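Local coordinates for protein Afp2 (PDB 6RBN) that probably forms, with related sheath subunits, the contractile sheath that surrounds the tube of the anti-feeding prophage, a contractile injection system of Serratia entomophila, at residues A93-D98 with Q122-F127; E135-T140 with D210-K215; Q183-R188 with V252-N257. One frame throughout, in Å; residues are numbered along the deposited sequence.

Contact 1. Residues A93-D98 with Q122-F127; sequences AVAQYD and QGYRIF
Y124 reaches from the 122-127 turn toward the last turn of helix 90-97, where V94 and A95 receive it. Its contact with V94 is made near the root of the side chain: V94 CG1 lies 3.7 Å from Y124 CB and 4.0 Å from Y124 CG. The two side chains run past one another in opposite directions, so the methyl rests beside the base of the tyrosine rather than under the middle of its ring. The far end of the phenol belongs to A95. A95 CB is 3.4 Å from Y124 OH and 3.7 Å from Y124 CZ, and the ring meets both methyl groups obliquely. With V94 CG1 anti to the backbone N (chi1 174°), this branch faces the turn and touches two residues, since I126 CG2 approaches it from farther along the chain, 4.1 Å from V94 CG1. A Schellman motif at the end of helix 112-122, with G123, at positive phi, as its C-prime residue, turns the chain immediately before Y124. The contact joins the C-terminal turn of helix 90-97 to the loop that leaves helix 112-122, the two helices belonging to successive beta-alpha-beta crossovers of the mixed sheet. V94 and I126 both also pack on I103 of strand 102-105, which carries the apolar patch down to the sheet. Outward, Y124 OH makes a weak hydrogen bond to E309 of an Afp3 chain, and A95 packs on T307 of the same chain. No hydrogen bond or ion pair links the two segments. The contact therefore rests on van der Waals packing and apolar burial, with V94 and I126 on the buried side, while the tyrosine keeps its single polar atom at the boundary with the neighbouring sheath protein.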
loop_
_atom_site.group_PDB
_atom_site.type_symbol
_atom_site.label_atom_id
_atom_site.label_comp_id
_atom_site.label_asym_id
_atom_site.label_seq_id
_atom_site.Cartn_x
_atom_site.Cartn_y
_atom_site.Cartn_z
ATOM N N ALA C 93 57.856 31.260 -61.938
ATOM C CA ALA C 93 56.445 31.585 -62.107
ATOM C C ALA C 93 55.555 30.371 -61.886
ATOM O O ALA C 93 54.407 30.514 -61.450
ATOM C CB ALA C 93 56.206 32.167 -63.495
ATOM N N VAL C 94 56.056 29.175 -62.193
ATOM C CA VAL C 94 55.305 27.960 -61.905
ATOM C C VAL C 94 55.219 27.738 -60.401
ATOM O O VAL C 94 54.169 27.358 -59.870
ATOM C CB VAL C 94 55.941 26.765 -62.637
ATOM C CG1 VAL C 94 55.280 25.464 -62.249
ATOM C CG2 VAL C 94 55.829 26.957 -64.130
ATOM N N ALA C 95 56.299 28.030 -59.686
ATOM C CA ALA C 95 56.333 27.836 -58.246
ATOM C C ALA C 95 55.596 28.922 -57.469
ATOM O O ALA C 95 55.340 28.731 -56.277
ATOM C CB ALA C 95 57.782 27.757 -57.772
ATOM N N GLN C 96 55.239 30.037 -58.099
ATOM C CA GLN C 96 54.586 31.140 -57.402
ATOM C C GLN C 96 53.096 31.259 -57.670
ATOM O O GLN C 96 52.349 31.627 -56.766
ATOM C CB GLN C 96 55.244 32.472 -57.766
ATOM C CG GLN C 96 56.626 32.670 -57.201
ATOM C CD GLN C 96 57.238 33.979 -57.631
ATOM O OE1 GLN C 96 56.640 34.734 -58.392
ATOM N NE2 GLN C 96 58.442 34.253 -57.151
ATOM N N TYR C 97 52.632 30.975 -58.883
ATOM C CA TYR C 97 51.286 31.369 -59.273
ATOM C C TYR C 97 50.254 30.252 -59.202
ATOM O O TYR C 97 49.072 30.527 -59.435
ATOM C CB TYR C 97 51.308 31.985 -60.673
ATOM C CG TYR C 97 51.896 33.372 -60.658
ATOM C CD1 TYR C 97 51.115 34.470 -60.327
ATOM C CD2 TYR C 97 53.239 33.582 -60.927
ATOM C CE1 TYR C 97 51.645 35.740 -60.290
ATOM C CE2 TYR C 97 53.782 34.847 -60.891
ATOM C CZ TYR C 97 52.979 35.922 -60.572
ATOM O OH TYR C 97 53.517 37.187 -60.537
ATOM N N ASP C 98 50.668 28.998 -58.966
ATOM C CA ASP C 98 49.829 27.914 -58.437
ATOM C C ASP C 98 48.737 27.439 -59.404
ATOM O O ASP C 98 48.025 26.467 -59.131
ATOM C CB ASP C 98 49.192 28.359 -57.110
ATOM C CG ASP C 98 48.752 27.201 -56.233
ATOM O OD1 ASP C 98 49.060 26.034 -56.548
ATOM O OD2 ASP C 98 48.069 27.460 -55.222
ATOM N N GLN C 122 60.988 18.983 -59.095
ATOM C CA GLN C 122 60.341 19.516 -57.906
ATOM C C GLN C 122 58.892 19.060 -57.779
ATOM O O GLN C 122 58.361 19.040 -56.665
ATOM C CB GLN C 122 60.429 21.041 -57.920
ATOM C CG GLN C 122 61.847 21.548 -57.743
ATOM C CD GLN C 122 61.970 23.044 -57.919
ATOM O OE1 GLN C 122 61.011 23.722 -58.272
ATOM N NE2 GLN C 122 63.162 23.571 -57.675
ATOM N N GLY C 123 58.245 18.701 -58.887
ATOM C CA GLY C 123 56.939 18.073 -58.830
ATOM C C GLY C 123 55.758 19.020 -58.886
ATOM O O GLY C 123 54.913 19.000 -57.988
ATOM N N TYR C 124 55.678 19.853 -59.923
ATOM C CA TYR C 124 54.648 20.879 -60.007
ATOM C C TYR C 124 53.503 20.545 -60.955
ATOM O O TYR C 124 52.700 21.437 -61.249
ATOM C CB TYR C 124 55.263 22.215 -60.393
ATOM C CG TYR C 124 55.882 22.929 -59.227
ATOM C CD1 TYR C 124 55.086 23.615 -58.325
ATOM C CD2 TYR C 124 57.251 22.920 -59.025
ATOM C CE1 TYR C 124 55.630 24.271 -57.252
ATOM C CE2 TYR C 124 57.808 23.581 -57.951
ATOM C CZ TYR C 124 56.991 24.254 -57.067
ATOM O OH TYR C 124 57.538 24.911 -55.994
ATOM N N ARG C 125 53.423 19.299 -61.444
ATOM C CA ARG C 125 52.247 18.745 -62.137
ATOM C C ARG C 125 51.913 19.499 -63.422
ATOM O O ARG C 125 50.748 19.770 -63.717
ATOM C CB ARG C 125 51.020 18.715 -61.224
ATOM C CG ARG C 125 51.189 18.004 -59.903
ATOM C CD ARG C 125 51.439 16.530 -60.060
ATOM N NE ARG C 125 52.853 16.185 -60.025
ATOM C CZ ARG C 125 53.325 14.987 -60.346
ATOM N NH1 ARG C 125 52.490 14.038 -60.727
ATOM N NH2 ARG C 125 54.623 14.738 -60.286
ATOM N N ILE C 126 52.936 19.857 -64.185
ATOM C CA ILE C 126 52.756 20.616 -65.400
ATOM C C ILE C 126 52.986 19.709 -66.604
ATOM O O ILE C 126 53.429 18.573 -66.479
ATOM C CB ILE C 126 53.663 21.874 -65.419
ATOM C CG1 ILE C 126 55.070 21.553 -64.903
ATOM C CG2 ILE C 126 53.042 22.980 -64.598
ATOM C CD1 ILE C 126 56.065 21.111 -65.935
ATOM N N PHE C 127 52.664 20.215 -67.790
ATOM C CA PHE C 127 52.893 19.494 -69.035
ATOM C C PHE C 127 53.482 20.464 -70.044
ATOM O O PHE C 127 52.900 21.519 -70.304
ATOM C CB PHE C 127 51.598 18.883 -69.572
ATOM C CG PHE C 127 51.802 17.962 -70.734
ATOM C CD1 PHE C 127 52.254 16.670 -70.534
ATOM C CD2 PHE C 127 51.553 18.385 -72.027
ATOM C CE1 PHE C 127 52.447 15.817 -71.594
ATOM C CE2 PHE C 127 51.748 17.535 -73.094
ATOM C CZ PHE C 127 52.197 16.251 -72.874
#

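Contact 2. Residues E135-T140 with D210-K215; sequences EKIAGT and DDFQGK
The long loop that follows strand 127-129 in the subtilisin-like domain of the sheath family leans against the short helix 210-216 here, and a single aromatic side chain of the helix makes most of the join. F212 points from the helix at the loop with its ring leading. I137 meets the rim of that ring: I137 CG2 lies in the ring plane, 3.6 Å from F212 CZ and 3.8 Å from F212 CE1. The branch carbon is almost as near, with I137 CB 3.7 Å from F212 CZ, so the isoleucine offers its shoulder to the ring edge, and the two side chains cross at about a right angle. F212 CG is trans to the backbone N (chi1 180°), which extends the ring away from the helix to the loop. G139, two residues farther on, borders the same edge through its backbone, G139 CA being 4.4 Å from F212 CE1. One helical turn after F212, K215 also heads for the loop, and bends at its third and fourth torsions turn its ammonium end back toward the F212 ring. Its methylene K215 CE sits 3.8 Å from G139 O; the ammonium nitrogen is a little more distant, and the approach is one of packing. No hydrogen bond crosses between the segments, and the four touching residues remain partly exposed, so this is a surface contact of modest area. Other residues add to it: Y160 OH bonds to the backbone of the loop at E135 and I137, and I137 also packs on L222. F212 meets the ring of Y216 on its own helix and packs on M224 just before strand 225-226, to which a D210-R226 salt bridge also ties the helix, so the contact sits beside the hairpin of 225-226 and 234-235.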
loop_
_atom_site.group_PDB
_atom_site.type_symbol
_atom_site.label_atom_id
_atom_site.label_comp_id
_atom_site.label_asym_id
_atom_site.label_seq_id
_atom_site.Cartn_x
_atom_site.Cartn_y
_atom_site.Cartn_z
ATOM N N GLU C 135 63.502 24.727 -89.666
ATOM C CA GLU C 135 63.912 24.259 -90.978
ATOM C C GLU C 135 63.222 22.933 -91.290
ATOM O O GLU C 135 62.698 22.257 -90.407
ATOM C CB GLU C 135 65.432 24.096 -91.040
ATOM C CG GLU C 135 66.227 25.388 -90.892
ATOM C CD GLU C 135 66.492 25.758 -89.444
ATOM O OE1 GLU C 135 66.122 24.970 -88.548
ATOM O OE2 GLU C 135 67.063 26.843 -89.200
ATOM N N LYS C 136 63.230 22.561 -92.564
ATOM C CA LYS C 136 62.598 21.315 -92.966
ATOM C C LYS C 136 63.501 20.136 -92.645
ATOM O O LYS C 136 64.694 20.152 -92.956
ATOM C CB LYS C 136 62.257 21.324 -94.455
ATOM C CG LYS C 136 61.498 20.081 -94.898
ATOM C CD LYS C 136 61.202 20.074 -96.383
ATOM C CE LYS C 136 60.062 21.010 -96.718
ATOM N NZ LYS C 136 59.674 20.904 -98.150
ATOM N N ILE C 137 62.925 19.119 -92.010
ATOM C CA ILE C 137 63.629 17.859 -91.822
ATOM C C ILE C 137 63.683 17.133 -93.158
ATOM O O ILE C 137 62.674 17.037 -93.870
ATOM C CB ILE C 137 62.936 17.029 -90.734
ATOM C CG1 ILE C 137 62.954 17.780 -89.405
ATOM C CG2 ILE C 137 63.620 15.716 -90.549
ATOM C CD1 ILE C 137 62.122 17.130 -88.333
ATOM N N ALA C 138 64.866 16.623 -93.509
ATOM C CA ALA C 138 65.123 16.155 -94.869
ATOM C C ALA C 138 64.429 14.832 -95.170
ATOM O O ALA C 138 63.737 14.704 -96.187
ATOM C CB ALA C 138 66.630 16.025 -95.095
ATOM N N GLY C 139 64.601 13.837 -94.309
ATOM C CA GLY C 139 64.138 12.484 -94.562
ATOM C C GLY C 139 65.230 11.441 -94.477
ATOM O O GLY C 139 64.933 10.261 -94.249
ATOM N N THR C 140 66.484 11.839 -94.665
ATOM C CA THR C 140 67.655 11.033 -94.334
ATOM C C THR C 140 68.242 11.471 -93.002
ATOM O O THR C 140 69.460 11.493 -92.810
ATOM C CB THR C 140 68.699 11.128 -95.441
ATOM O OG1 THR C 140 69.117 12.489 -95.587
ATOM C CG2 THR C 140 68.116 10.644 -96.755
ATOM N N ASP C 210 52.624 10.174 -94.604
ATOM C CA ASP C 210 52.552 9.128 -93.592
ATOM C C ASP C 210 53.892 8.437 -93.388
ATOM O O ASP C 210 54.221 8.053 -92.262
ATOM C CB ASP C 210 51.499 8.094 -93.984
ATOM C CG ASP C 210 50.090 8.597 -93.796
ATOM O OD1 ASP C 210 49.876 9.422 -92.889
ATOM O OD2 ASP C 210 49.196 8.162 -94.550
ATOM N N ASP C 211 54.673 8.267 -94.454
ATOM C CA ASP C 211 55.932 7.543 -94.343
ATOM C C ASP C 211 57.006 8.355 -93.636
ATOM O O ASP C 211 57.986 7.778 -93.156
ATOM C CB ASP C 211 56.413 7.123 -95.730
ATOM C CG ASP C 211 55.522 6.072 -96.359
ATOM O OD1 ASP C 211 54.896 5.297 -95.607
ATOM O OD2 ASP C 211 55.446 6.018 -97.604
ATOM N N PHE C 212 56.845 9.675 -93.561
ATOM C CA PHE C 212 57.760 10.496 -92.778
ATOM C C PHE C 212 57.472 10.381 -91.289
ATOM O O PHE C 212 58.400 10.288 -90.480
ATOM C CB PHE C 212 57.666 11.952 -93.225
ATOM C CG PHE C 212 58.574 12.875 -92.471
ATOM C CD1 PHE C 212 59.932 12.885 -92.720
ATOM C CD2 PHE C 212 58.067 13.737 -91.513
ATOM C CE1 PHE C 212 60.764 13.733 -92.026
ATOM C CE2 PHE C 212 58.892 14.585 -90.818
ATOM C CZ PHE C 212 60.240 14.584 -91.075
ATOM N N GLN C 213 56.194 10.391 -90.909
ATOM C CA GLN C 213 55.816 10.309 -89.503
ATOM C C GLN C 213 56.074 8.925 -88.919
ATOM O O GLN C 213 56.288 8.805 -87.709
ATOM C CB GLN C 213 54.343 10.704 -89.357
ATOM C CG GLN C 213 53.824 10.813 -87.933
ATOM C CD GLN C 213 52.427 11.361 -87.870
ATOM O OE1 GLN C 213 51.816 11.646 -88.895
ATOM N NE2 GLN C 213 51.907 11.515 -86.662
ATOM N N GLY C 214 56.104 7.886 -89.758
ATOM C CA GLY C 214 56.327 6.533 -89.283
ATOM C C GLY C 214 57.696 6.292 -88.683
ATOM O O GLY C 214 57.852 5.371 -87.874
ATOM N N LYS C 215 58.691 7.098 -89.053
ATOM C CA LYS C 215 59.998 6.991 -88.420
ATOM C C LYS C 215 60.019 7.652 -87.051
ATOM O O LYS C 215 60.821 7.265 -86.194
ATOM C CB LYS C 215 61.073 7.626 -89.304
ATOM C CG LYS C 215 61.318 6.909 -90.615
ATOM C CD LYS C 215 62.500 7.514 -91.362
ATOM C CE LYS C 215 62.059 8.530 -92.407
ATOM N NZ LYS C 215 61.649 9.829 -91.811
#

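Contact 3. Residues Q183-R188 with V252-N257; sequences QTDRTR and VRRLFN
D185 and R254 face each other between two helices and close the distance with a salt bridge, D185 OD2 to R254 NH2 at 2.6 Å. The carboxylate oxygen comes to the guanidinium at its edge, near its plane, and the planes of the two flat groups are 11° from parallel. The pairing is nevertheless one-pointed: D185 OD1 stays 3.7 Å from R254 NH2, so a single nitrogen and a single oxygen carry it. R254 leaves its helix with CG opposite the carbonyl carbon and stays extended at the second torsion; a bend at the third (chi3 55°) and a quarter turn at the fourth (chi4 83°) set the guanidinium with NH2 foremost. D185 needs only its short side chain, also directed at the partner, and the two cross at about a right angle. In the fold, this bridge ties helix 173-187 of the subtilisin-like domain to helix 250-267, which lies in the C-terminal sheath domain. T27 stands at the same spot: its backbone O accepts a hydrogen bond from R254 NH2, and its OG1 makes a weak one with D185 OD2. Charge and neighbour together probably fix the rotation of the arginine head. One turn on from Q183, T187 turns its hydroxyl back into its own helix, T187 OG1 donating to Q183 O at 2.9 Å.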
loop_
_atom_site.group_PDB
_atom_site.type_symbol
_atom_site.label_atom_id
_atom_site.label_comp_id
_atom_site.label_asym_id
_atom_site.label_seq_id
_atom_site.Cartn_x
_atom_site.Cartn_y
_atom_site.Cartn_z
ATOM N N GLN C 183 40.144 23.332 -76.803
ATOM C CA GLN C 183 38.879 22.865 -77.347
ATOM C C GLN C 183 38.608 21.409 -77.012
ATOM O O GLN C 183 37.448 20.986 -77.040
ATOM C CB GLN C 183 38.863 23.079 -78.855
ATOM C CG GLN C 183 38.793 24.531 -79.258
ATOM C CD GLN C 183 38.856 24.719 -80.752
ATOM O OE1 GLN C 183 39.126 23.779 -81.496
ATOM N NE2 GLN C 183 38.574 25.930 -81.204
ATOM N N THR C 184 39.643 20.631 -76.698
ATOM C CA THR C 184 39.430 19.251 -76.284
ATOM C C THR C 184 38.990 19.173 -74.828
ATOM O O THR C 184 38.075 18.413 -74.496
ATOM C CB THR C 184 40.707 18.441 -76.502
ATOM O OG1 THR C 184 41.099 18.544 -77.874
ATOM C CG2 THR C 184 40.486 16.978 -76.171
ATOM N N ASP C 185 39.611 19.971 -73.952
ATOM C CA ASP C 185 39.309 19.890 -72.526
ATOM C C ASP C 185 37.925 20.430 -72.203
ATOM O O ASP C 185 37.322 20.022 -71.207
ATOM C CB ASP C 185 40.351 20.651 -71.711
ATOM C CG ASP C 185 41.716 20.014 -71.776
ATOM O OD1 ASP C 185 41.800 18.812 -72.092
ATOM O OD2 ASP C 185 42.709 20.707 -71.481
ATOM N N ARG C 186 37.411 21.342 -73.021
ATOM C CA ARG C 186 36.083 21.882 -72.772
ATOM C C ARG C 186 34.993 20.908 -73.197
ATOM O O ARG C 186 34.082 20.608 -72.419
ATOM C CB ARG C 186 35.910 23.205 -73.502
ATOM C CG ARG C 186 34.561 23.823 -73.266
ATOM C CD ARG C 186 34.425 25.105 -74.026
ATOM N NE ARG C 186 34.480 24.909 -75.472
ATOM C CZ ARG C 186 35.449 25.374 -76.255
ATOM N NH1 ARG C 186 36.455 26.061 -75.736
ATOM N NH2 ARG C 186 35.412 25.149 -77.560
ATOM N N THR C 187 35.071 20.406 -74.426
ATOM C CA THR C 187 33.979 19.605 -74.963
ATOM C C THR C 187 34.118 18.134 -74.589
ATOM O O THR C 187 33.153 17.511 -74.134
ATOM C CB THR C 187 33.911 19.767 -76.480
ATOM O OG1 THR C 187 35.135 19.312 -77.063
ATOM C CG2 THR C 187 33.706 21.225 -76.845
ATOM N N ARG C 188 35.306 17.563 -74.767
ATOM C CA ARG C 188 35.495 16.132 -74.567
ATOM C C ARG C 188 36.131 15.775 -73.234
ATOM O O ARG C 188 35.901 14.671 -72.733
ATOM C CB ARG C 188 36.345 15.547 -75.697
ATOM C CG ARG C 188 35.706 15.658 -77.064
ATOM C CD ARG C 188 34.456 14.811 -77.153
ATOM N NE ARG C 188 34.724 13.393 -76.947
ATOM C CZ ARG C 188 35.078 12.554 -77.913
ATOM N NH1 ARG C 188 35.207 12.989 -79.158
ATOM N NH2 ARG C 188 35.302 11.277 -77.635
ATOM N N VAL C 252 46.639 10.023 -71.070
ATOM C CA VAL C 252 46.750 9.396 -69.756
ATOM C C VAL C 252 47.793 10.055 -68.871
ATOM O O VAL C 252 47.854 9.739 -67.679
ATOM C CB VAL C 252 47.060 7.888 -69.836
ATOM C CG1 VAL C 252 46.083 7.195 -70.764
ATOM C CG2 VAL C 252 48.483 7.631 -70.234
ATOM N N ARG C 253 48.609 10.963 -69.403
ATOM C CA ARG C 253 49.446 11.755 -68.514
ATOM C C ARG C 253 48.687 12.963 -67.981
ATOM O O ARG C 253 48.682 13.210 -66.772
ATOM C CB ARG C 253 50.722 12.230 -69.211
ATOM C CG ARG C 253 51.610 12.947 -68.222
ATOM C CD ARG C 253 52.187 11.909 -67.294
ATOM N NE ARG C 253 52.605 12.424 -66.002
ATOM C CZ ARG C 253 51.808 12.405 -64.942
ATOM N NH1 ARG C 253 50.602 11.883 -65.050
ATOM N NH2 ARG C 253 52.207 12.880 -63.780
ATOM N N ARG C 254 48.032 13.713 -68.871
ATOM C CA ARG C 254 47.216 14.851 -68.458
ATOM C C ARG C 254 45.986 14.445 -67.666
ATOM O O ARG C 254 45.413 15.291 -66.975
ATOM C CB ARG C 254 46.770 15.665 -69.668
ATOM C CG ARG C 254 47.830 16.552 -70.252
ATOM C CD ARG C 254 47.284 17.312 -71.440
ATOM N NE ARG C 254 46.075 18.056 -71.103
ATOM C CZ ARG C 254 46.051 19.251 -70.526
ATOM N NH1 ARG C 254 47.178 19.855 -70.184
ATOM N NH2 ARG C 254 44.893 19.837 -70.272
ATOM N N LEU C 255 45.548 13.191 -67.773
ATOM C CA LEU C 255 44.462 12.729 -66.921
ATOM C C LEU C 255 44.910 12.653 -65.472
ATOM O O LEU C 255 44.185 13.106 -64.583
ATOM C CB LEU C 255 43.933 11.379 -67.412
ATOM C CG LEU C 255 42.648 10.739 -66.860
ATOM C CD1 LEU C 255 42.863 9.859 -65.645
ATOM C CD2 LEU C 255 41.642 11.825 -66.524
ATOM N N PHE C 256 46.101 12.109 -65.209
ATOM C CA PHE C 256 46.513 11.989 -63.815
ATOM C C PHE C 256 46.914 13.336 -63.238
ATOM O O PHE C 256 46.721 13.567 -62.044
ATOM C CB PHE C 256 47.674 11.010 -63.596
ATOM C CG PHE C 256 47.321 9.543 -63.723
ATOM C CD1 PHE C 256 46.179 9.099 -64.365
ATOM C CD2 PHE C 256 48.074 8.615 -63.033
ATOM C CE1 PHE C 256 45.889 7.757 -64.445
ATOM C CE2 PHE C 256 47.775 7.275 -63.085
ATOM C CZ PHE C 256 46.676 6.847 -63.786
ATOM N N ASN C 257 47.463 14.233 -64.061
ATOM C CA ASN C 257 47.787 15.573 -63.584
ATOM C C ASN C 257 46.537 16.356 -63.215
ATOM O O ASN C 257 46.579 17.189 -62.309
ATOM C CB ASN C 257 48.583 16.337 -64.639
ATOM C CG ASN C 257 49.958 15.765 -64.849
ATOM O OD1 ASN C 257 50.611 15.334 -63.906
ATOM N ND2 ASN C 257 50.415 15.768 -66.091
#

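In the fold
Contact 1 comes first along the chain and closes before the others open; contacts 2 and 3 then alternate: 135-140, 183-188, 210-215, 252-257. Contacts 1 and 3 are neighbours, with centres 18 Å apart, and they touch: F127, entering strand 127-129, packs on R254 of helix 250-267, while R125 and R253 converge on E14 of an Afp3 chain. Contact 2 lies apart, its centre 34 Å from that of contact 1 and 28 Å from that of contact 3. Contacts 1 and 2 stay within the subtilisin-like domain, on opposite sides of the chain's centre. Contact 3 joins it to the C-terminal domain while contact 1 faces Afp3, consistent with a sheath subunit whose linked domains meet its neighbours.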